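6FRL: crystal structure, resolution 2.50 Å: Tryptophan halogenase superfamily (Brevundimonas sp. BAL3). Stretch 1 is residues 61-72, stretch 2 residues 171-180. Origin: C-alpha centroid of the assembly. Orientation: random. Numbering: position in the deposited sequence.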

ATOM      1  N   THR B  61      -9.520  -9.963  10.552  1.00 23.40           N
ATOM      2  CA  THR B  61      -8.365  -9.576  11.331  1.00 24.31           C
ATOM      3  C   THR B  61      -8.438 -10.161  12.776  1.00 24.90           C
ATOM      4  O   THR B  61      -7.421 -10.556  13.315  1.00 25.76           O
ATOM      5  CB  THR B  61      -8.179  -8.038  11.375  1.00 25.51           C
ATOM      6  OG1 THR B  61      -9.367  -7.398  11.898  1.00 27.61           O
ATOM      7  CG2 THR B  61      -7.838  -7.466  10.009  1.00 23.32           C
ATOM      8  N   ILE B  62      -9.621 -10.244  13.389  1.00 26.08           N
ATOM      9  CA  ILE B  62      -9.738 -10.716  14.798  1.00 27.25           C
ATOM     10  C   ILE B  62      -9.185 -12.151  15.007  1.00 26.72           C
ATOM     11  O   ILE B  62      -8.650 -12.459  16.069  1.00 26.09           O
ATOM     12  CB  ILE B  62     -11.193 -10.588  15.347  1.00 26.42           C
ATOM     13  CG1 ILE B  62     -11.230 -10.610  16.864  1.00 27.56           C
ATOM     14  CG2 ILE B  62     -12.069 -11.744  14.886  1.00 27.06           C
ATOM     15  CD1 ILE B  62     -10.465  -9.510  17.553  1.00 27.69           C
ATOM     16  N   ARG B  63      -9.287 -13.001  13.985  1.00 27.10           N
ATOM     17  CA  ARG B  63      -8.746 -14.377  14.060  1.00 27.45           C
ATOM     18  C   ARG B  63      -7.226 -14.346  14.064  1.00 27.30           C
ATOM     19  O   ARG B  63      -6.618 -15.174  14.736  1.00 27.09           O
ATOM     20  CB  ARG B  63      -9.301 -15.310  12.949  1.00 28.08           C
ATOM     21  CG  ARG B  63     -10.851 -15.406  12.958  1.00 26.55           C
ATOM     22  CD  ARG B  63     -11.451 -16.460  12.030  1.00 26.21           C
ATOM     23  NE  ARG B  63     -10.797 -16.446  10.729  1.00 26.03           N
ATOM     24  CZ  ARG B  63      -9.824 -17.260  10.339  1.00 25.28           C
ATOM     25  NH1 ARG B  63      -9.372 -18.244  11.125  1.00 25.51           N
ATOM     26  NH2 ARG B  63      -9.308 -17.100   9.130  1.00 25.12           N
ATOM     27  N   ARG B  64      -6.621 -13.391  13.365  1.00 27.99           N
ATOM     28  CA  ARG B  64      -5.186 -13.175  13.444  1.00 31.79           C
ATOM     29  C   ARG B  64      -4.777 -12.596  14.811  1.00 28.45           C
ATOM     30  O   ARG B  64      -3.719 -12.924  15.316  1.00 22.71           O
ATOM     31  CB  ARG B  64      -4.687 -12.281  12.290  1.00 39.41           C
ATOM     32  CG  ARG B  64      -3.175 -12.046  12.280  1.00 49.84           C
ATOM     33  CD  ARG B  64      -2.738 -11.017  11.223  1.00 62.58           C
ATOM     34  NE  ARG B  64      -3.069  -9.604  11.576  1.00 72.77           N
ATOM     35  CZ  ARG B  64      -3.768  -8.728  10.825  1.00 68.92           C
ATOM     36  NH1 ARG B  64      -4.259  -9.045   9.618  1.00 63.12           N
ATOM     37  NH2 ARG B  64      -3.981  -7.494  11.287  1.00 64.83           N
ATOM     38  N   PHE B  65      -5.624 -11.747  15.394  1.00 28.91           N
ATOM     39  CA  PHE B  65      -5.313 -11.094  16.668  1.00 28.07           C
ATOM     40  C   PHE B  65      -5.114 -12.149  17.749  1.00 28.21           C
ATOM     41  O   PHE B  65      -4.063 -12.207  18.393  1.00 28.96           O
ATOM     42  CB  PHE B  65      -6.396 -10.073  17.047  1.00 27.83           C
ATOM     43  CG  PHE B  65      -6.240  -9.507  18.423  1.00 27.20           C
ATOM     44  CD1 PHE B  65      -5.435  -8.379  18.646  1.00 27.57           C
ATOM     45  CD2 PHE B  65      -6.902 -10.084  19.505  1.00 26.40           C
ATOM     46  CE1 PHE B  65      -5.280  -7.866  19.917  1.00 27.37           C
ATOM     47  CE2 PHE B  65      -6.729  -9.591  20.790  1.00 26.61           C
ATOM     48  CZ  PHE B  65      -5.925  -8.482  20.992  1.00 27.51           C
ATOM     49  N   TYR B  66      -6.109 -13.004  17.925  1.00 29.00           N
ATOM     50  CA  TYR B  66      -6.012 -14.079  18.930  1.00 27.95           C
ATOM     51  C   TYR B  66      -5.081 -15.220  18.472  1.00 27.81           C
ATOM     52  O   TYR B  66      -4.506 -15.939  19.321  1.00 28.73           O
ATOM     53  CB  TYR B  66      -7.395 -14.562  19.408  1.00 26.13           C
ATOM     54  CG  TYR B  66      -8.371 -15.214  18.415  1.00 24.92           C
ATOM     55  CD1 TYR B  66      -8.177 -16.499  17.957  1.00 26.46           C
ATOM     56  CD2 TYR B  66      -9.570 -14.592  18.080  1.00 24.72           C
ATOM     57  CE1 TYR B  66      -9.106 -17.129  17.117  1.00 26.92           C
ATOM     58  CE2 TYR B  66     -10.504 -15.198  17.264  1.00 24.55           C
ATOM     59  CZ  TYR B  66     -10.271 -16.467  16.774  1.00 25.00           C
ATOM     60  OH  TYR B  66     -11.186 -17.072  15.942  1.00 23.83           O
ATOM     61  N   GLY B  67      -4.919 -15.353  17.149  1.00 26.84           N
ATOM     62  CA  GLY B  67      -3.862 -16.174  16.547  1.00 28.10           C
ATOM     63  C   GLY B  67      -2.474 -15.849  17.080  1.00 28.68           C
ATOM     64  O   GLY B  67      -1.756 -16.754  17.510  1.00 27.45           O
ATOM     65  N   GLN B  68      -2.132 -14.554  17.115  1.00 30.92           N
ATOM     66  CA  GLN B  68      -0.835 -14.098  17.583  1.00 31.35           C
ATOM     67  C   GLN B  68      -0.645 -14.355  19.080  1.00 30.63           C
ATOM     68  O   GLN B  68       0.496 -14.457  19.526  1.00 29.02           O
ATOM     69  CB  GLN B  68      -0.613 -12.611  17.283  1.00 37.94           C
ATOM     70  CG  GLN B  68       0.017 -12.351  15.937  1.00 49.37           C
ATOM     71  CD  GLN B  68      -0.270 -10.949  15.320  1.00 58.54           C
ATOM     72  OE1 GLN B  68      -0.670 -10.846  14.143  1.00 60.31           O
ATOM     73  NE2 GLN B  68      -0.052  -9.877  16.093  1.00 62.26           N
ATOM     74  N   LEU B  69      -1.734 -14.453  19.840  1.00 27.66           N
ATOM     75  CA  LEU B  69      -1.661 -14.798  21.260  1.00 29.02           C
ATOM     76  C   LEU B  69      -1.411 -16.304  21.577  1.00 27.71           C
ATOM     77  O   LEU B  69      -1.194 -16.639  22.733  1.00 24.02           O
ATOM     78  CB  LEU B  69      -2.946 -14.356  21.973  1.00 30.49           C
ATOM     79  CG  LEU B  69      -3.435 -12.906  21.850  1.00 32.07           C
ATOM     80  CD1 LEU B  69      -4.707 -12.719  22.674  1.00 34.20           C
ATOM     81  CD2 LEU B  69      -2.375 -11.891  22.264  1.00 33.04           C
ATOM     82  N   GLY B  70      -1.439 -17.188  20.560  1.00 27.70           N
ATOM     83  CA  GLY B  70      -1.371 -18.651  20.761  1.00 26.91           C
ATOM     84  C   GLY B  70      -2.719 -19.364  20.987  1.00 28.23           C
ATOM     85  O   GLY B  70      -2.733 -20.510  21.408  1.00 26.93           O
ATOM     86  N   LEU B  71      -3.847 -18.683  20.697  1.00 30.94           N
ATOM     87  CA  LEU B  71      -5.209 -19.217  20.879  1.00 28.13           C
ATOM     88  C   LEU B  71      -5.747 -19.786  19.569  1.00 26.63           C
ATOM     89  O   LEU B  71      -5.402 -19.312  18.503  1.00 25.02           O
ATOM     90  CB  LEU B  71      -6.137 -18.115  21.395  1.00 30.12           C
ATOM     91  CG  LEU B  71      -5.675 -17.378  22.657  1.00 31.74           C
ATOM     92  CD1 LEU B  71      -6.676 -16.345  23.157  1.00 33.61           C
ATOM     93  CD2 LEU B  71      -5.381 -18.370  23.760  1.00 33.93           C
ATOM     94  N   ARG B  72      -6.590 -20.805  19.666  1.00 27.73           N
ATOM     95  CA  ARG B  72      -7.207 -21.471  18.506  1.00 29.46           C
ATOM     96  C   ARG B  72      -8.631 -20.958  18.298  1.00 29.65           C
ATOM     97  O   ARG B  72      -9.285 -20.528  19.263  1.00 27.06           O
ATOM     98  CB  ARG B  72      -7.295 -22.963  18.732  1.00 31.58           C
ATOM     99  CG  ARG B  72      -5.933 -23.656  18.879  1.00 35.16           C
ATOM    100  CD  ARG B  72      -6.073 -25.050  19.500  1.00 38.41           C
ATOM    101  NE  ARG B  72      -7.094 -25.796  18.769  1.00 38.83           N
ATOM    102  CZ  ARG B  72      -6.889 -26.535  17.673  1.00 41.11           C
ATOM    103  NH1 ARG B  72      -5.655 -26.734  17.171  1.00 37.99           N
ATOM    104  NH2 ARG B  72      -7.944 -27.057  17.054  1.00 41.31           N
ATOM    105  N   LEU B 171     -17.947 -12.150  27.081  1.00 26.66           N
ATOM    106  CA  LEU B 171     -17.212 -13.415  27.238  1.00 26.90           C
ATOM    107  C   LEU B 171     -15.813 -13.321  26.638  1.00 25.82           C
ATOM    108  O   LEU B 171     -14.865 -13.831  27.223  1.00 26.44           O
ATOM    109  CB  LEU B 171     -17.971 -14.604  26.619  1.00 28.36           C
ATOM    110  CG  LEU B 171     -19.347 -14.944  27.238  1.00 30.55           C
ATOM    111  CD1 LEU B 171     -19.974 -16.157  26.525  1.00 29.75           C
ATOM    112  CD2 LEU B 171     -19.218 -15.193  28.759  1.00 29.91           C
ATOM    113  N   PHE B 172     -15.694 -12.676  25.468  1.00 25.90           N
ATOM    114  CA  PHE B 172     -14.401 -12.431  24.818  1.00 24.85           C
ATOM    115  C   PHE B 172     -13.505 -11.628  25.764  1.00 25.51           C
ATOM    116  O   PHE B 172     -12.345 -12.005  25.990  1.00 24.20           O
ATOM    117  CB  PHE B 172     -14.573 -11.711  23.478  1.00 23.47           C
ATOM    118  CG  PHE B 172     -13.327 -11.629  22.636  1.00 22.95           C
ATOM    119  CD1 PHE B 172     -12.565 -12.747  22.385  1.00 22.79           C
ATOM    120  CD2 PHE B 172     -12.954 -10.423  22.034  1.00 24.46           C
ATOM    121  CE1 PHE B 172     -11.449 -12.676  21.554  1.00 23.47           C
ATOM    122  CE2 PHE B 172     -11.824 -10.340  21.220  1.00 23.81           C
ATOM    123  CZ  PHE B 172     -11.076 -11.469  20.987  1.00 23.46           C
ATOM    124  N   ALA B 173     -14.052 -10.584  26.374  1.00 26.54           N
ATOM    125  CA  ALA B 173     -13.285  -9.818  27.379  1.00 31.69           C
ATOM    126  C   ALA B 173     -12.818 -10.689  28.553  1.00 31.97           C
ATOM    127  O   ALA B 173     -11.666 -10.618  28.939  1.00 34.26           O
ATOM    128  CB  ALA B 173     -14.059  -8.597  27.875  1.00 31.05           C
ATOM    129  N   GLN B 174     -13.694 -11.525  29.075  1.00 35.00           N
ATOM    130  CA  GLN B 174     -13.330 -12.464  30.155  1.00 38.88           C
ATOM    131  C   GLN B 174     -12.216 -13.456  29.747  1.00 35.07           C
ATOM    132  O   GLN B 174     -11.264 -13.643  30.500  1.00 36.20           O
ATOM    133  CB  GLN B 174     -14.563 -13.197  30.709  1.00 41.98           C
ATOM    134  CG  GLN B 174     -15.500 -12.292  31.521  1.00 47.33           C
ATOM    135  CD  GLN B 174     -16.624 -13.071  32.261  1.00 55.46           C
ATOM    136  OE1 GLN B 174     -16.525 -14.295  32.555  1.00 49.02           O
ATOM    137  NE2 GLN B 174     -17.699 -12.353  32.563  1.00 50.48           N
ATOM    138  N   HIS B 175     -12.304 -14.029  28.562  1.00 29.54           N
ATOM    139  CA  HIS B 175     -11.264 -14.943  28.073  1.00 30.26           C
ATOM    140  C   HIS B 175      -9.865 -14.259  27.983  1.00 29.50           C
ATOM    141  O   HIS B 175      -8.842 -14.792  28.432  1.00 27.42           O
ATOM    142  CB  HIS B 175     -11.730 -15.491  26.714  1.00 31.45           C
ATOM    143  CG  HIS B 175     -10.962 -16.672  26.210  1.00 30.65           C
ATOM    144  ND1 HIS B 175     -11.258 -17.964  26.587  1.00 32.76           N
ATOM    145  CD2 HIS B 175      -9.969 -16.764  25.293  1.00 31.44           C
ATOM    146  CE1 HIS B 175     -10.468 -18.801  25.939  1.00 33.80           C
ATOM    147  NE2 HIS B 175      -9.671 -18.096  25.151  1.00 35.65           N
ATOM    148  N   LEU B 176      -9.827 -13.041  27.467  1.00 31.20           N
ATOM    149  CA  LEU B 176      -8.563 -12.307  27.354  1.00 30.05           C
ATOM    150  C   LEU B 176      -8.017 -11.868  28.698  1.00 27.95           C
ATOM    151  O   LEU B 176      -6.788 -11.874  28.882  1.00 26.20           O
ATOM    152  CB  LEU B 176      -8.703 -11.115  26.413  1.00 31.38           C
ATOM    153  CG  LEU B 176      -9.130 -11.521  24.986  1.00 32.94           C
ATOM    154  CD1 LEU B 176      -9.501 -10.272  24.152  1.00 35.42           C
ATOM    155  CD2 LEU B 176      -8.075 -12.364  24.307  1.00 30.41           C
ATOM    156  N   ARG B 177      -8.904 -11.496  29.622  1.00 27.60           N
ATOM    157  CA  ARG B 177      -8.523 -11.205  31.030  1.00 29.52           C
ATOM    158  C   ARG B 177      -7.787 -12.365  31.702  1.00 29.38           C
ATOM    159  O   ARG B 177      -6.746 -12.169  32.326  1.00 28.25           O
ATOM    160  CB  ARG B 177      -9.735 -10.841  31.879  1.00 32.26           C
ATOM    161  CG  ARG B 177      -9.433 -10.791  33.367  1.00 34.24           C
ATOM    162  CD  ARG B 177     -10.609 -10.345  34.213  1.00 34.65           C
ATOM    163  NE  ARG B 177     -10.322 -10.627  35.628  1.00 38.86           N
ATOM    164  CZ  ARG B 177     -11.203 -10.510  36.634  1.00 38.44           C
ATOM    165  NH1 ARG B 177     -12.456 -10.132  36.413  1.00 38.32           N
ATOM    166  NH2 ARG B 177     -10.815 -10.764  37.878  1.00 39.54           N
ATOM    167  N   ALA B 178      -8.332 -13.566  31.590  1.00 28.85           N
ATOM    168  CA  ALA B 178      -7.681 -14.748  32.148  1.00 28.53           C
ATOM    169  C   ALA B 178      -6.335 -14.990  31.453  1.00 29.57           C
ATOM    170  O   ALA B 178      -5.357 -15.333  32.128  1.00 30.93           O
ATOM    171  CB  ALA B 178      -8.583 -15.962  32.043  1.00 28.48           C
ATOM    172  N   TYR B 179      -6.265 -14.769  30.135  1.00 28.05           N
ATOM    173  CA  TYR B 179      -4.987 -14.831  29.404  1.00 26.44           C
ATOM    174  C   TYR B 179      -3.975 -13.806  29.892  1.00 25.47           C
ATOM    175  O   TYR B 179      -2.797 -14.121  30.036  1.00 26.78           O
ATOM    176  CB  TYR B 179      -5.205 -14.631  27.889  1.00 26.92           C
ATOM    177  CG  TYR B 179      -3.963 -14.688  27.024  1.00 24.94           C
ATOM    178  CD1 TYR B 179      -3.163 -13.563  26.825  1.00 24.88           C
ATOM    179  CD2 TYR B 179      -3.617 -15.865  26.376  1.00 24.87           C
ATOM    180  CE1 TYR B 179      -2.026 -13.616  26.021  1.00 25.25           C
ATOM    181  CE2 TYR B 179      -2.479 -15.943  25.574  1.00 25.98           C
ATOM    182  CZ  TYR B 179      -1.686 -14.809  25.387  1.00 25.33           C
ATOM    183  OH  TYR B 179      -0.586 -14.874  24.572  1.00 21.44           O
ATOM    184  N   ALA B 180      -4.420 -12.582  30.111  1.00 23.85           N
ATOM    185  CA  ALA B 180      -3.515 -11.511  30.478  1.00 25.72           C
ATOM    186  C   ALA B 180      -2.952 -11.704  31.904  1.00 28.78           C
ATOM    187  O   ALA B 180      -1.723 -11.535  32.123  1.00 28.87           O
ATOM    188  CB  ALA B 180      -4.195 -10.162  30.326  1.00 25.16           C
TER

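Two helical segments more than a hundred residues apart in sequence lie side by side, their N-to-C directions 22° apart and their axes no closer than 13.0 Å. That spacing is wide for helices, and it sets the first rule of this contact: backbones stay apart and long side chains fill the gap. Even in register, Tyr66 CA is 9.0 Å from Leu176 CA, and Leu69 CA is 8.8 Å from Tyr179 CA.

On the second helix, Phe172, His175 and Tyr179 recur at spacings of three and four, so all three CA-to-CB bonds point toward the first stretch. All three also adopt chi1 t, which carries their rings out across the gap. Leu176 follows another logic. Its CA-to-CB bond points sideways, but chi1 m and chi2 t bring its end nearer, so that CD1 lies 4.4 Å from Phe65 CE2, at the edge of that ring, and CD2 lies 3.8 Å from Leu69 CD1. Leu176 thus packs against Phe65, Leu69 and Leu71, its CD2 lying 4.4 Å from Leu71 CD1.

The first stretch answers with Ile62, Phe65, Tyr66 and Leu69, again spaced by three and four. Ile62, with chi1 t and chi2 p, sends its CD1 to within 4.0 Å of Phe172 CE2. Tyr66 takes chi1 p, uncommon for an aromatic residue in a helix, and its CD2 comes 4.4 Å from Phe172 CE1, an oblique meeting of two rings. Its hydroxyl is engaged in a hydrogen bond with a residue just beyond the stretches, so the ring contributes carbon here while its polar end is satisfied elsewhere. Phe65, at chi1 t, presents its ring edge to Leu176 CD1.

The polar event comes where the first helix gives out. The Tyr179 hydroxyl donates a hydrogen bond to Leu69 O, with OH to O at 2.6 Å. That carbonyl accepts no backbone bond within its own stretch, and the tyrosine reaches it with chi1 at -179° (t) directing the ring across the gap. The same ring packs against the leucine that owns the carbonyl: Leu69 CB is 3.7 Å from Tyr179 CZ, and Leu69 CD1 sits over one face of the ring. Leu69, at chi1 m and chi2 t, therefore serves both Leu176 and Tyr179.

Gly70 then turns the chain. Its phi of 88° would jam a CB against the preceding carbonyl oxygen, so the backbone itself calls for glycine. The turn is a Schellman motif, with Gly70 N bonded to Gly67 O at 3.1 Å and Leu71 N to Tyr66 O at 3.1 Å. Beyond it, Leu71 has left helical geometry, yet its CA-to-CB bond again points toward the second helix, with the same m, t rotamer as Leu69. Its CD2 is 4.0 Å from Tyr179 CD2, and its CD1 lies 3.9 Å from His175 CD2, at the edge of the imidazole. Read as design, a widely spaced helix pair is bridged by aromatics and branched aliphatics, then fastened by one hydroxyl at a carbonyl beside the glycine turn.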